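Local structure of disease resistance protein RRS1 (Arabidopsis thaliana, 7P8K) at the interface of chains A and B. The protein acts as a plant disease resistance protein and W-box-binding transcription factor, its WRKY domain here binding the bacterial effector AvrRps4. Sequence-based numbering; all coordinates share one arbitrary frame. Chains: chain A, Disease resistance protein RRS1; chain B, Avirulence protein,Avirulence protein.

The interface of chains A and B. Residues chain A 28, 37, 39, 55; chain B 37, 40-41, 44.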
loop_
_atom_site.group_PDB
_atom_site.type_symbol
_atom_site.label_atom_id
_atom_site.label_comp_id
_atom_site.label_asym_id
_atom_site.label_seq_id
_atom_site.Cartn_x
_atom_site.Cartn_y
_atom_site.Cartn_z
ATOM N N LYS A 28 1.218 5.508 -4.878
ATOM C CA LYS A 28 1.587 5.333 -6.306
ATOM C C LYS A 28 1.404 6.665 -7.037
ATOM O O LYS A 28 0.346 7.282 -6.874
ATOM C CB LYS A 28 0.717 4.241 -6.944
ATOM C CG LYS A 28 1.057 3.887 -8.386
ATOM C CD LYS A 28 0.034 2.975 -9.022
ATOM C CE LYS A 28 0.620 2.152 -10.147
ATOM N NZ LYS A 28 -0.418 1.747 -11.119
ATOM N N ARG A 37 -1.983 8.238 -5.329
ATOM C CA ARG A 37 -2.952 7.369 -4.621
ATOM C C ARG A 37 -2.290 6.882 -3.330
ATOM O O ARG A 37 -1.132 6.430 -3.395
ATOM C CB ARG A 37 -3.372 6.191 -5.501
ATOM C CG ARG A 37 -4.451 5.307 -4.892
ATOM C CD ARG A 37 -4.692 4.065 -5.729
ATOM N NE ARG A 37 -4.968 4.416 -7.117
ATOM C CZ ARG A 37 -4.561 3.726 -8.179
ATOM N NH1 ARG A 37 -4.858 4.151 -9.394
ATOM N NH2 ARG A 37 -3.844 2.627 -8.030
ATOM N N TYR A 39 -2.229 4.223 -0.185
ATOM C CA TYR A 39 -2.561 2.829 0.177
ATOM C C TYR A 39 -2.481 2.723 1.695
ATOM O O TYR A 39 -1.376 2.934 2.237
ATOM C CB TYR A 39 -1.626 1.851 -0.533
ATOM C CG TYR A 39 -1.741 1.845 -2.035
ATOM C CD1 TYR A 39 -1.307 2.920 -2.792
ATOM C CD2 TYR A 39 -2.259 0.747 -2.709
ATOM C CE1 TYR A 39 -1.393 2.911 -4.174
ATOM C CE2 TYR A 39 -2.352 0.721 -4.092
ATOM C CZ TYR A 39 -1.905 1.802 -4.830
ATOM O OH TYR A 39 -1.985 1.786 -6.194
ATOM N N GLN A 55 -7.930 2.536 -0.526
ATOM C CA GLN A 55 -7.113 3.353 -1.458
ATOM C C GLN A 55 -7.811 4.696 -1.653
ATOM O O GLN A 55 -9.022 4.702 -1.946
ATOM C CB GLN A 55 -6.909 2.604 -2.769
ATOM C CG GLN A 55 -5.971 1.421 -2.625
ATOM C CD GLN A 55 -5.802 0.682 -3.927
ATOM O OE1 GLN A 55 -6.238 1.127 -4.985
ATOM N NE2 GLN A 55 -5.166 -0.471 -3.857
ATOM N N MET B 37 2.435 -3.608 -0.419
ATOM C CA MET B 37 2.508 -2.594 -1.501
ATOM C C MET B 37 3.065 -3.279 -2.752
ATOM O O MET B 37 2.491 -3.087 -3.837
ATOM C CB MET B 37 3.401 -1.408 -1.110
ATOM C CG MET B 37 3.288 -0.207 -2.039
ATOM S SD MET B 37 1.620 0.513 -2.112
ATOM C CE MET B 37 1.683 1.263 -3.738
ATOM N N ASN B 40 0.256 -5.110 -4.346
ATOM C CA ASN B 40 -0.661 -4.179 -5.051
ATOM C C ASN B 40 -0.043 -3.830 -6.404
ATOM O O ASN B 40 -0.734 -3.958 -7.438
ATOM C CB ASN B 40 -0.907 -2.906 -4.249
ATOM C CG ASN B 40 -1.585 -3.187 -2.931
ATOM O OD1 ASN B 40 -2.686 -3.713 -2.906
ATOM N ND2 ASN B 40 -0.931 -2.849 -1.838
ATOM N N LEU B 41 1.223 -3.416 -6.383
ATOM C CA LEU B 41 1.935 -2.931 -7.589
ATOM C C LEU B 41 2.035 -4.071 -8.597
ATOM O O LEU B 41 1.833 -3.808 -9.796
ATOM C CB LEU B 41 3.300 -2.383 -7.180
ATOM C CG LEU B 41 3.241 -1.030 -6.473
ATOM C CD1 LEU B 41 4.631 -0.527 -6.123
ATOM C CD2 LEU B 41 2.499 -0.002 -7.321
ATOM N N GLU B 44 -1.426 -4.597 -10.110
ATOM C CA GLU B 44 -1.707 -3.497 -11.073
ATOM C C GLU B 44 -0.902 -3.776 -12.350
ATOM O O GLU B 44 -1.500 -3.762 -13.444
ATOM C CB GLU B 44 -1.419 -2.130 -10.442
ATOM C CG GLU B 44 -2.457 -1.695 -9.409
ATOM C CD GLU B 44 -1.983 -0.737 -8.317
ATOM O OE1 GLU B 44 -0.797 -0.353 -8.338
ATOM O OE2 GLU B 44 -2.806 -0.380 -7.427
#
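B:Glu44 meets A:Tyr39, A:Arg37 and A:Lys28 where the WRKY domain of RRS1 packs on the helical hairpin of processed AvrRps4. Strands 22-28, 37-42 and 53-58 of the WRKY sheet face helix 26-50 of the effector. Strand 22-28 carries the WRKYGQK motif, the DNA-recognition strand of the family, and A:Lys28 is its last residue. The effector thus covers part of a surface that WRKY domains use for DNA, and probably competes with W-box binding.

Polar contacts centre on the B:Glu44 carboxylate. The A:Tyr39 hydroxyl OH donates a hydrogen bond to B:Glu44 OE2 at 2.6 Å. It meets the syn side of that oxygen, 18° out of the carboxylate plane. The same OE2 lies at the edge of the phenol ring, and ring and carboxylate are turned well away from coplanar. Within chain A, A:Arg37 NH2 donates to A:Tyr39 OH at 2.7 Å. A:Tyr39 OH accepts from the guanidinium and donates to the carboxylate, which would limit its rotation.

Salt bridges add charge pairing. A:Arg37 NH2 lies 3.2 Å from B:Glu44 OE2, with the two planes 78° apart, so the groups do not pair flat. The arginine chain bends at chi3 (-53°), which helps bring NH2 to both the phenol oxygen and the carboxylate. A:Lys28 runs alongside B:Glu44 in the opposite direction, and its NZ is 3.5 Å from OE1, a looser pairing. Each carboxylate oxygen therefore has a basic partner, which probably favours the charged form of the glutamate.

Apolar packing covers one face of A:Tyr39 and reaches its CE2 side. B:Met37 crosses the tyrosine at about a right angle. The B:Met37 methyl CE lies over one face of the A:Tyr39 ring, 3.6 Å from its centroid and offset toward the rim. A bend in the methionine chain helps turn the thioether toward the ring. B:Asn40 adds its CB beside A:Tyr39 CE2, at 3.9 Å. The lysine's aliphatic chain also serves the packing: A:Lys28 CE touches the B:Leu41 methyl CD2 at 4.0 Å.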